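Side-chain contacts in amine Dehydrogenase (Pseudomonas putida, PDB 1JMX), which probably takes part in electron transfer through two covalently bound c-type hemes, as the heme-bearing alpha subunit of a quinohemoprotein amine dehydrogenase: residues F125-W130 / D143-A148; A179-W184 / D208-E213; G240-G245 / L249-A254. All coordinates share one frame; numbering follows the deposited sequence.

Contact 1: residues F125-W130 / D143-A148. With HEC (heme c), chain E.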
loop_
_atom_site.group_PDB
_atom_site.type_symbol
_atom_site.label_atom_id
_atom_site.label_comp_id
_atom_site.label_asym_id
_atom_site.label_seq_id
_atom_site.Cartn_x
_atom_site.Cartn_y
_atom_site.Cartn_z
ATOM N N PHE A 125 16.514 9.777 1.036
ATOM C CA PHE A 125 16.496 8.337 0.807
ATOM C C PHE A 125 15.227 7.907 0.076
ATOM O O PHE A 125 15.278 7.053 -0.794
ATOM C CB PHE A 125 16.605 7.555 2.122
ATOM C CG PHE A 125 16.122 6.124 2.018
ATOM C CD1 PHE A 125 14.882 5.753 2.539
ATOM C CD2 PHE A 125 16.878 5.164 1.350
ATOM C CE1 PHE A 125 14.408 4.461 2.388
ATOM C CE2 PHE A 125 16.407 3.865 1.195
ATOM C CZ PHE A 125 15.170 3.516 1.714
ATOM N N HIS A 126 14.088 8.470 0.463
ATOM C CA HIS A 126 12.820 8.126 -0.167
ATOM C C HIS A 126 12.803 8.443 -1.650
ATOM O O HIS A 126 12.573 7.557 -2.471
ATOM C CB HIS A 126 11.659 8.831 0.535
ATOM C CG HIS A 126 11.232 8.158 1.796
ATOM N ND1 HIS A 126 11.877 8.295 3.006
ATOM C CD2 HIS A 126 10.228 7.278 2.015
ATOM C CE1 HIS A 126 11.270 7.514 3.886
ATOM N NE2 HIS A 126 10.265 6.881 3.328
ATOM N N LEU A 127 13.053 9.706 -1.988
ATOM C CA LEU A 127 13.064 10.135 -3.383
ATOM C C LEU A 127 14.213 9.469 -4.150
ATOM O O LEU A 127 14.124 9.282 -5.356
ATOM C CB LEU A 127 13.186 11.662 -3.478
ATOM C CG LEU A 127 12.368 12.406 -4.541
ATOM C CD1 LEU A 127 12.971 13.771 -4.745
ATOM C CD2 LEU A 127 12.316 11.664 -5.861
ATOM N N GLY A 128 15.276 9.098 -3.438
ATOM C CA GLY A 128 16.410 8.450 -4.074
ATOM C C GLY A 128 16.172 6.988 -4.389
ATOM O O GLY A 128 16.512 6.521 -5.470
ATOM N N GLN A 129 15.573 6.277 -3.434
ATOM C CA GLN A 129 15.267 4.857 -3.574
ATOM C C GLN A 129 14.054 4.615 -4.491
ATOM O O GLN A 129 14.001 3.617 -5.211
ATOM C CB GLN A 129 15.016 4.242 -2.192
ATOM C CG GLN A 129 14.967 2.717 -2.177
ATOM C CD GLN A 129 16.300 2.084 -2.530
ATOM O OE1 GLN A 129 17.340 2.730 -2.452
ATOM N NE2 GLN A 129 16.273 0.820 -2.926
ATOM N N TRP A 130 13.088 5.530 -4.447
ATOM C CA TRP A 130 11.889 5.435 -5.272
ATOM C C TRP A 130 11.717 6.739 -6.045
ATOM O O TRP A 130 10.976 7.622 -5.627
ATOM C CB TRP A 130 10.655 5.158 -4.405
ATOM C CG TRP A 130 10.792 3.911 -3.620
ATOM C CD1 TRP A 130 10.825 2.649 -4.109
ATOM C CD2 TRP A 130 11.055 3.807 -2.215
ATOM N NE1 TRP A 130 11.112 1.758 -3.107
ATOM C CE2 TRP A 130 11.261 2.442 -1.932
ATOM C CE3 TRP A 130 11.150 4.737 -1.172
ATOM C CZ2 TRP A 130 11.562 1.977 -0.649
ATOM C CZ3 TRP A 130 11.449 4.277 0.108
ATOM C CH2 TRP A 130 11.653 2.906 0.354
ATOM N N ASP A 143 5.463 20.994 -5.487
ATOM C CA ASP A 143 6.917 20.868 -5.537
ATOM C C ASP A 143 7.230 20.012 -4.311
ATOM O O ASP A 143 7.518 20.531 -3.233
ATOM C CB ASP A 143 7.586 22.240 -5.412
ATOM C CG ASP A 143 7.283 23.148 -6.581
ATOM O OD1 ASP A 143 7.086 22.639 -7.702
ATOM O OD2 ASP A 143 7.244 24.379 -6.383
ATOM N N TRP A 144 7.128 18.700 -4.481
ATOM C CA TRP A 144 7.334 17.757 -3.392
ATOM C C TRP A 144 8.620 17.880 -2.583
ATOM O O TRP A 144 8.565 17.980 -1.360
ATOM C CB TRP A 144 7.162 16.319 -3.887
ATOM C CG TRP A 144 6.909 15.371 -2.766
ATOM C CD1 TRP A 144 5.701 15.051 -2.229
ATOM C CD2 TRP A 144 7.892 14.683 -1.984
ATOM N NE1 TRP A 144 5.866 14.220 -1.153
ATOM C CE2 TRP A 144 7.202 13.976 -0.978
ATOM C CE3 TRP A 144 9.290 14.597 -2.033
ATOM C CZ2 TRP A 144 7.862 13.193 -0.024
ATOM C CZ3 TRP A 144 9.946 13.817 -1.088
ATOM C CH2 TRP A 144 9.231 13.126 -0.096
ATOM N N LEU A 145 9.768 17.866 -3.252
ATOM C CA LEU A 145 11.047 17.948 -2.545
ATOM C C LEU A 145 11.222 19.217 -1.684
ATOM O O LEU A 145 11.516 19.109 -0.489
ATOM C CB LEU A 145 12.216 17.722 -3.515
ATOM C CG LEU A 145 13.625 17.526 -2.951
ATOM C CD1 LEU A 145 13.640 16.419 -1.894
ATOM C CD2 LEU A 145 14.565 17.209 -4.101
ATOM N N PRO A 146 11.027 20.424 -2.262
ATOM C CA PRO A 146 11.165 21.678 -1.501
ATOM C C PRO A 146 10.243 21.741 -0.268
ATOM O O PRO A 146 10.653 22.167 0.812
ATOM C CB PRO A 146 10.775 22.733 -2.531
ATOM C CG PRO A 146 11.283 22.147 -3.793
ATOM C CD PRO A 146 10.826 20.716 -3.691
ATOM N N ILE A 147 8.997 21.323 -0.452
ATOM C CA ILE A 147 7.996 21.305 0.612
ATOM C C ILE A 147 8.420 20.329 1.713
ATOM O O ILE A 147 8.339 20.639 2.905
ATOM C CB ILE A 147 6.602 20.882 0.033
ATOM C CG1 ILE A 147 6.011 22.013 -0.812
ATOM C CG2 ILE A 147 5.643 20.481 1.131
ATOM C CD1 ILE A 147 4.803 21.594 -1.615
ATOM N N ALA A 148 8.895 19.157 1.308
ATOM C CA ALA A 148 9.310 18.131 2.257
ATOM C C ALA A 148 10.530 18.553 3.078
ATOM O O ALA A 148 10.599 18.289 4.274
ATOM C CB ALA A 148 9.576 16.822 1.525
HETATM FE FE HEC E . 8.424 6.207 4.189
HETATM C CHA HEC E . 10.063 3.501 5.265
HETATM C CHB HEC E . 9.323 7.817 7.017
HETATM C CHC HEC E . 6.925 9.021 3.048
HETATM C CHD HEC E . 7.557 4.553 1.313
HETATM N NA HEC E . 9.441 5.749 5.796
HETATM C C1A HEC E . 10.053 4.575 6.091
HETATM C C2A HEC E . 10.701 4.612 7.371
HETATM C C3A HEC E . 10.477 5.827 7.870
HETATM C C4A HEC E . 9.708 6.535 6.884
HETATM C CMA HEC E . 10.960 6.362 9.206
HETATM C CAA HEC E . 11.493 3.482 7.990
HETATM C CBA HEC E . 12.935 3.985 8.006
HETATM C CGA HEC E . 13.976 3.042 8.552
HETATM O O1A HEC E . 13.678 1.928 8.948
HETATM O O2A HEC E . 15.124 3.433 8.570
HETATM N NB HEC E . 8.171 8.011 4.877
HETATM C C1B HEC E . 8.616 8.534 6.092
HETATM C C2B HEC E . 8.296 9.910 6.275
HETATM C C3B HEC E . 7.637 10.276 5.139
HETATM C C4B HEC E . 7.539 9.086 4.285
HETATM C CMB HEC E . 8.655 10.783 7.495
HETATM C CAB HEC E . 7.144 11.693 4.889
HETATM C CBB HEC E . 7.969 12.514 3.894
HETATM N NC HEC E . 7.427 6.672 2.547
HETATM C C1C HEC E . 6.861 7.890 2.239
HETATM C C2C HEC E . 6.200 7.864 0.968
HETATM C C3C HEC E . 6.354 6.630 0.483
HETATM C C4C HEC E . 7.139 5.877 1.454
HETATM C CMC HEC E . 5.465 9.045 0.328
HETATM C CAC HEC E . 5.670 6.148 -0.777
HETATM C CBC HEC E . 6.341 6.309 -2.128
HETATM N ND HEC E . 8.742 4.417 3.438
HETATM C C1D HEC E . 8.325 3.870 2.242
HETATM C C2D HEC E . 8.811 2.497 2.081
HETATM C C3D HEC E . 9.528 2.254 3.237
HETATM C C4D HEC E . 9.454 3.419 4.026
HETATM C CMD HEC E . 8.562 1.576 0.890
HETATM C CAD HEC E . 10.309 1.026 3.718
HETATM C CBD HEC E . 10.271 -0.200 2.869
HETATM C CGD HEC E . 9.207 -1.137 3.335
HETATM O O1D HEC E . 8.231 -0.669 3.965
HETATM O O2D HEC E . 9.329 -2.355 3.078
#

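Contact 2: residues A179-W184 / D208-E213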
loop_
_atom_site.group_PDB
_atom_site.type_symbol
_atom_site.label_atom_id
_atom_site.label_comp_id
_atom_site.label_asym_id
_atom_site.label_seq_id
_atom_site.Cartn_x
_atom_site.Cartn_y
_atom_site.Cartn_z
ATOM N N ALA A 179 11.148 -7.284 37.747
ATOM C CA ALA A 179 9.852 -6.793 38.217
ATOM C C ALA A 179 8.650 -7.480 37.565
ATOM O O ALA A 179 7.517 -7.267 37.995
ATOM C CB ALA A 179 9.754 -5.285 38.004
ATOM N N LEU A 180 8.891 -8.310 36.551
ATOM C CA LEU A 180 7.802 -8.983 35.836
ATOM C C LEU A 180 7.423 -10.412 36.236
ATOM O O LEU A 180 6.275 -10.812 36.050
ATOM C CB LEU A 180 8.029 -8.915 34.321
ATOM C CG LEU A 180 8.196 -7.515 33.721
ATOM C CD1 LEU A 180 8.335 -7.628 32.225
ATOM C CD2 LEU A 180 7.014 -6.623 34.079
ATOM N N PRO A 181 8.379 -11.215 36.740
ATOM C CA PRO A 181 8.009 -12.581 37.122
ATOM C C PRO A 181 6.906 -12.654 38.187
ATOM O O PRO A 181 6.819 -11.794 39.067
ATOM C CB PRO A 181 9.332 -13.155 37.627
ATOM C CG PRO A 181 10.327 -12.491 36.732
ATOM C CD PRO A 181 9.843 -11.053 36.784
ATOM N N GLY A 182 6.060 -13.675 38.076
ATOM C CA GLY A 182 4.971 -13.856 39.017
ATOM C C GLY A 182 3.726 -14.329 38.299
ATOM O O GLY A 182 3.797 -14.761 37.150
ATOM N N GLN A 183 2.578 -14.249 38.964
ATOM C CA GLN A 183 1.327 -14.668 38.352
ATOM C C GLN A 183 0.615 -13.424 37.844
ATOM O O GLN A 183 0.664 -12.360 38.473
ATOM C CB GLN A 183 0.443 -15.425 39.348
ATOM C CG GLN A 183 1.131 -16.599 40.061
ATOM C CD GLN A 183 1.702 -17.649 39.109
ATOM O OE1 GLN A 183 1.205 -17.831 37.997
ATOM N NE2 GLN A 183 2.748 -18.354 39.552
ATOM N N TRP A 184 -0.029 -13.558 36.692
ATOM C CA TRP A 184 -0.721 -12.437 36.085
ATOM C C TRP A 184 -2.132 -12.791 35.660
ATOM O O TRP A 184 -2.326 -13.539 34.710
ATOM C CB TRP A 184 0.050 -11.943 34.856
ATOM C CG TRP A 184 1.323 -11.230 35.169
ATOM C CD1 TRP A 184 2.501 -11.788 35.591
ATOM C CD2 TRP A 184 1.567 -9.824 35.042
ATOM N NE1 TRP A 184 3.460 -10.816 35.728
ATOM C CE2 TRP A 184 2.917 -9.601 35.397
ATOM C CE3 TRP A 184 0.777 -8.730 34.659
ATOM C CZ2 TRP A 184 3.496 -8.325 35.379
ATOM C CZ3 TRP A 184 1.352 -7.462 34.644
ATOM C CH2 TRP A 184 2.698 -7.271 35.001
ATOM N N ASP A 208 16.835 -10.790 29.773
ATOM C CA ASP A 208 15.527 -10.119 29.731
ATOM C C ASP A 208 14.456 -10.967 29.056
ATOM O O ASP A 208 13.445 -10.447 28.585
ATOM C CB ASP A 208 15.627 -8.755 29.039
ATOM C CG ASP A 208 16.347 -7.717 29.882
ATOM O OD1 ASP A 208 16.696 -6.645 29.338
ATOM O OD2 ASP A 208 16.557 -7.966 31.092
ATOM N N THR A 209 14.697 -12.272 28.991
ATOM C CA THR A 209 13.752 -13.207 28.401
ATOM C C THR A 209 13.043 -13.954 29.540
ATOM O O THR A 209 13.522 -13.969 30.680
ATOM C CB THR A 209 14.453 -14.207 27.453
ATOM O OG1 THR A 209 15.232 -15.128 28.216
ATOM C CG2 THR A 209 15.373 -13.482 26.494
ATOM N N PHE A 210 11.897 -14.558 29.236
ATOM C CA PHE A 210 11.116 -15.275 30.238
ATOM C C PHE A 210 10.436 -16.478 29.624
ATOM O O PHE A 210 10.346 -16.606 28.396
ATOM C CB PHE A 210 9.988 -14.389 30.798
ATOM C CG PHE A 210 10.434 -13.049 31.311
ATOM C CD1 PHE A 210 10.797 -12.886 32.646
ATOM C CD2 PHE A 210 10.457 -11.938 30.468
ATOM C CE1 PHE A 210 11.175 -11.642 33.132
ATOM C CE2 PHE A 210 10.835 -10.684 30.946
ATOM C CZ PHE A 210 11.193 -10.535 32.277
ATOM N N LYS A 211 9.974 -17.365 30.503
ATOM C CA LYS A 211 9.202 -18.546 30.125
ATOM C C LYS A 211 7.785 -18.074 30.439
ATOM O O LYS A 211 7.571 -17.352 31.417
ATOM C CB LYS A 211 9.550 -19.755 30.998
ATOM C CG LYS A 211 10.921 -20.374 30.734
ATOM C CD LYS A 211 11.021 -21.719 31.452
ATOM C CE LYS A 211 12.372 -22.406 31.243
ATOM N NZ LYS A 211 12.421 -23.747 31.926
ATOM N N VAL A 212 6.820 -18.452 29.611
ATOM C CA VAL A 212 5.442 -18.002 29.809
ATOM C C VAL A 212 4.453 -19.156 29.752
ATOM O O VAL A 212 4.562 -20.051 28.917
ATOM C CB VAL A 212 5.030 -16.934 28.739
ATOM C CG1 VAL A 212 3.678 -16.326 29.081
ATOM C CG2 VAL A 212 6.081 -15.834 28.631
ATOM N N GLU A 213 3.469 -19.105 30.640
ATOM C CA GLU A 213 2.444 -20.136 30.702
ATOM C C GLU A 213 1.083 -19.467 30.805
ATOM O O GLU A 213 0.829 -18.695 31.721
ATOM C CB GLU A 213 2.673 -21.032 31.920
ATOM C CG GLU A 213 1.784 -22.257 31.976
ATOM C CD GLU A 213 2.544 -23.548 31.689
ATOM O OE1 GLU A 213 2.067 -24.357 30.844
ATOM O OE2 GLU A 213 3.613 -23.761 32.316
#

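Contact 3: residues G240-G245 / L249-A254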
loop_
_atom_site.group_PDB
_atom_site.type_symbol
_atom_site.label_atom_id
_atom_site.label_comp_id
_atom_site.label_asym_id
_atom_site.label_seq_id
_atom_site.Cartn_x
_atom_site.Cartn_y
_atom_site.Cartn_z
ATOM N N GLY A 240 6.154 -11.382 23.031
ATOM C CA GLY A 240 6.135 -12.797 23.320
ATOM C C GLY A 240 5.498 -13.659 22.262
ATOM O O GLY A 240 4.876 -13.169 21.324
ATOM N N ASN A 241 5.720 -14.962 22.391
ATOM C CA ASN A 241 5.150 -15.926 21.474
ATOM C C ASN A 241 4.658 -17.083 22.318
ATOM O O ASN A 241 5.433 -17.721 23.034
ATOM C CB ASN A 241 6.180 -16.415 20.456
ATOM C CG ASN A 241 5.546 -17.263 19.374
ATOM O OD1 ASN A 241 5.407 -18.490 19.510
ATOM N ND2 ASN A 241 5.108 -16.607 18.310
ATOM N N VAL A 242 3.359 -17.335 22.243
ATOM C CA VAL A 242 2.745 -18.395 23.012
ATOM C C VAL A 242 1.923 -19.312 22.132
ATOM O O VAL A 242 0.954 -18.891 21.496
ATOM C CB VAL A 242 1.848 -17.820 24.126
ATOM C CG1 VAL A 242 1.190 -18.941 24.901
ATOM C CG2 VAL A 242 2.676 -16.944 25.063
ATOM N N LYS A 243 2.338 -20.571 22.101
ATOM C CA LYS A 243 1.674 -21.605 21.331
ATOM C C LYS A 243 0.419 -22.056 22.087
ATOM O O LYS A 243 0.509 -22.835 23.049
ATOM C CB LYS A 243 2.635 -22.784 21.153
ATOM C CG LYS A 243 2.086 -23.943 20.347
ATOM C CD LYS A 243 2.133 -23.646 18.869
ATOM C CE LYS A 243 1.550 -24.790 18.054
ATOM N NZ LYS A 243 1.389 -24.386 16.618
ATOM N N VAL A 244 -0.734 -21.499 21.701
ATOM C CA VAL A 244 -2.018 -21.848 22.316
ATOM C C VAL A 244 -2.768 -22.764 21.355
ATOM O O VAL A 244 -3.325 -22.318 20.341
ATOM C CB VAL A 244 -2.882 -20.600 22.622
ATOM C CG1 VAL A 244 -4.203 -21.024 23.271
ATOM C CG2 VAL A 244 -2.132 -19.646 23.537
ATOM N N GLY A 245 -2.770 -24.053 21.680
ATOM C CA GLY A 245 -3.421 -25.031 20.829
ATOM C C GLY A 245 -2.559 -25.320 19.612
ATOM O O GLY A 245 -1.396 -25.726 19.741
ATOM N N LEU A 249 0.756 -17.522 18.949
ATOM C CA LEU A 249 0.236 -16.181 19.118
ATOM C C LEU A 249 1.332 -15.239 19.590
ATOM O O LEU A 249 2.085 -15.565 20.502
ATOM C CB LEU A 249 -0.903 -16.168 20.135
ATOM C CG LEU A 249 -2.092 -17.112 19.941
ATOM C CD1 LEU A 249 -3.218 -16.671 20.853
ATOM C CD2 LEU A 249 -2.571 -17.105 18.507
ATOM N N ARG A 250 1.459 -14.106 18.911
ATOM C CA ARG A 250 2.420 -13.077 19.273
ATOM C C ARG A 250 1.752 -12.188 20.325
ATOM O O ARG A 250 0.547 -11.947 20.275
ATOM C CB ARG A 250 2.757 -12.224 18.051
ATOM C CG ARG A 250 4.116 -12.469 17.418
ATOM C CD ARG A 250 4.288 -13.897 16.892
ATOM N NE ARG A 250 5.441 -14.008 15.985
ATOM C CZ ARG A 250 5.931 -15.149 15.491
ATOM N NH1 ARG A 250 5.384 -16.324 15.813
ATOM N NH2 ARG A 250 6.942 -15.114 14.620
ATOM N N GLN A 251 2.536 -11.705 21.278
ATOM C CA GLN A 251 2.033 -10.833 22.323
ATOM C C GLN A 251 2.798 -9.528 22.225
ATOM O O GLN A 251 4.020 -9.515 22.325
ATOM C CB GLN A 251 2.292 -11.426 23.713
ATOM C CG GLN A 251 1.671 -12.784 23.974
ATOM C CD GLN A 251 1.891 -13.250 25.397
ATOM O OE1 GLN A 251 2.978 -13.089 25.954
ATOM N NE2 GLN A 251 0.857 -13.818 25.997
ATOM N N VAL A 252 2.091 -8.436 21.983
ATOM C CA VAL A 252 2.720 -7.128 21.919
ATOM C C VAL A 252 2.045 -6.309 23.019
ATOM O O VAL A 252 0.947 -5.764 22.838
ATOM C CB VAL A 252 2.539 -6.468 20.528
ATOM C CG1 VAL A 252 3.086 -5.056 20.535
ATOM C CG2 VAL A 252 3.229 -7.307 19.459
ATOM N N PHE A 253 2.665 -6.316 24.194
ATOM C CA PHE A 253 2.128 -5.596 25.340
ATOM C C PHE A 253 3.098 -4.534 25.808
ATOM O O PHE A 253 4.273 -4.526 25.436
ATOM C CB PHE A 253 1.881 -6.535 26.535
ATOM C CG PHE A 253 1.084 -7.769 26.215
ATOM C CD1 PHE A 253 0.074 -7.750 25.263
ATOM C CD2 PHE A 253 1.358 -8.965 26.872
ATOM C CE1 PHE A 253 -0.648 -8.902 24.967
ATOM C CE2 PHE A 253 0.640 -10.119 26.583
ATOM C CZ PHE A 253 -0.366 -10.084 25.625
ATOM N N ALA A 254 2.569 -3.630 26.621
ATOM C CA ALA A 254 3.341 -2.578 27.240
ATOM C C ALA A 254 3.165 -2.960 28.697
ATOM O O ALA A 254 2.044 -3.041 29.185
ATOM C CB ALA A 254 2.729 -1.232 26.968
#

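Contact 1: residues F125-W130 / D143-A148
L127, near the end of helix 116-129, packs on W144 and L145 from the first turn of helix 144-159, in the cytochrome c-like diheme domain. From its CB, L127 reaches a CG that lies 4.4 Å from CZ3 of W144, a rather loose and oblique approach to the indole. One branch, CD1, goes on to L145 and sits almost equally far from both methyls of that side chain, 3.8 Å from L145 CD2 and 3.9 Å from L145 CD1. The other branch, CD2, points away from L145. V122 of a neighbouring amine dehydrogenase chain packs on L127 as well. The two leucines cross at about a right angle and meet by their methyl ends.

The polar chemistry belongs to the heme beside them. One residue before L127, H126 gives NE2 to the iron at 2.1 Å, while H104 supplies the other axial ligand. A hydrogen bond from H126 ND1 to the carbonyl of L122, one turn back, fixes the rotation of the imidazole and may make it a stronger electron donor to the metal.

Two tryptophans border the same porphyrin. W130, where the chain leaves helical geometry, lays one indole face over the methyl CMD, which stands 3.3 Å above the ring plane; Q129 CG covers the opposite face. W144 has CG anti to its backbone nitrogen (chi1 -161°), which swings the indole from its helix toward L127 and the heme edge, with A148 CB against one face. Obliquely to that indole, W144 CZ2 comes to 4.0 Å from heme CBB, the terminal carbon of a pyrrole side chain.

Contact 2: residues A179-W184 / D208-E213
F210 points its ring at the L180-P181 pair, and the whole contact is made by these three side chains. The ring is carried there by a first torsion of -53°, with CG beside the backbone nitrogen and anti to the carbonyl carbon. The two neighbours divide its outer atoms between them. P181 takes one flank: its CG is 3.8 Å from F210 CE1, and its CD is 3.9 Å from the same atom. L180 takes the tip, where F210 CZ lies 4.1 Å from both L180 CB and L180 CD1. Each partner meets the phenyl obliquely and crosses it at about a right angle. With apolar carbons at these distances, this is van der Waals packing of aliphatic groups against the outer ring atoms, without a stacked arrangement.

L180 also has its CG beside the backbone nitrogen, and the rest of its chain is extended. Its backbone is steadied by a bond inside the same segment: W184 NE1 donates to L180 O over 2.8 Å, with an N-H...O angle of 159°. The acceptor sits in the indole plane at the ring edge, and the donor approaches nearly head-on to the carbonyl (C=O...N angle 161°). This bond ties the turn ahead of the strand to the strand's own first residues and fixes the rotation of W184.

V202 packs on both F210 and W184, while L232 touches F210 and L180. The contact joins the lead-in to strand 182-190 with the start of strand 209-218, two strands separated in the sheet by strand 194-204: it is apolar packing near the end of a closed, eight-stranded antiparallel beta barrel.

Contact 3: residues G240-G245 / L249-A254
G240 pairs with Q251 and V242 with L249 as hydrogen-bonded antiparallel pairs, with N241 and R250 the non-hydrogen-bonded pair between them, on strand segments whose axes come within 4.5 Å at 145°. Four backbone bonds join the strands. G240 N reaches Q251 O at 2.9 Å and Q251 N returns to G240 O at 2.8 Å; V242 and L249 exchange the second pair. The bonds differ in geometry: the donors to Q251 O and L249 O lie in the carbonyl plane, whereas those to G240 O and V242 O stand well above it. Between the pairs, CA-H...O contacts add to the seam, with R250 CA 3.2 Å from G240 O.

V242, L249 and Q251 project to one face. The extended Q251 side chain passes over G240, which has no CB in the way, and its NE2 lies 3.7 Å from V242 CG2. Its carbonyl oxygen OE1 is held by W238 NE1, which fixes the turn of the amide. F253, two residues along, offers a ring face to Q251 CB, 3.4 Å above the ring plane. Farther toward the hairpin turn, V244 CG2 and L249 CD1 meet more loosely at 4.2 Å.

N241 and R250 occupy the other face. A bend at chi2 (61°) turns the arginine over to N241 on the neighbouring strand, where the amide and guanidinium planes stand 75° apart.

The two strands are the fifth and sixth of the barrel, linked by a tight hairpin. Along the other edge of strand 237-244, N241 and K243 make backbone hydrogen bonds with S229 and S227 of strand 223-233; beyond strand 247-256, R250 and V252 make backbone hydrogen bonds with F265 and R263 of strand 259-266, while M82 and E83 pack on V252.

In the fold
Contacts 2 and 3 belong to the same antiparallel barrel and touch, V212 CG1 lying 4.2 Å from V242 CG2. Contact 1 is in the heme-binding part of the chain, its nearest atoms about 29 Å from contact 2 and about 22 Å from contact 3. Contacts 1 and 2 are alike in being small, buried and apolar, one between helices and the other between the lead-in to one strand and a strand two places along the sheet. Contact 3 is only partly buried yet buries the most surface, its adjacent hairpin strands lying alongside each other, and it is the one joined by backbone hydrogen bonds. Iron coordination occurs in contact 1 alone; contacts 2 and 3 lie away from the heme sites.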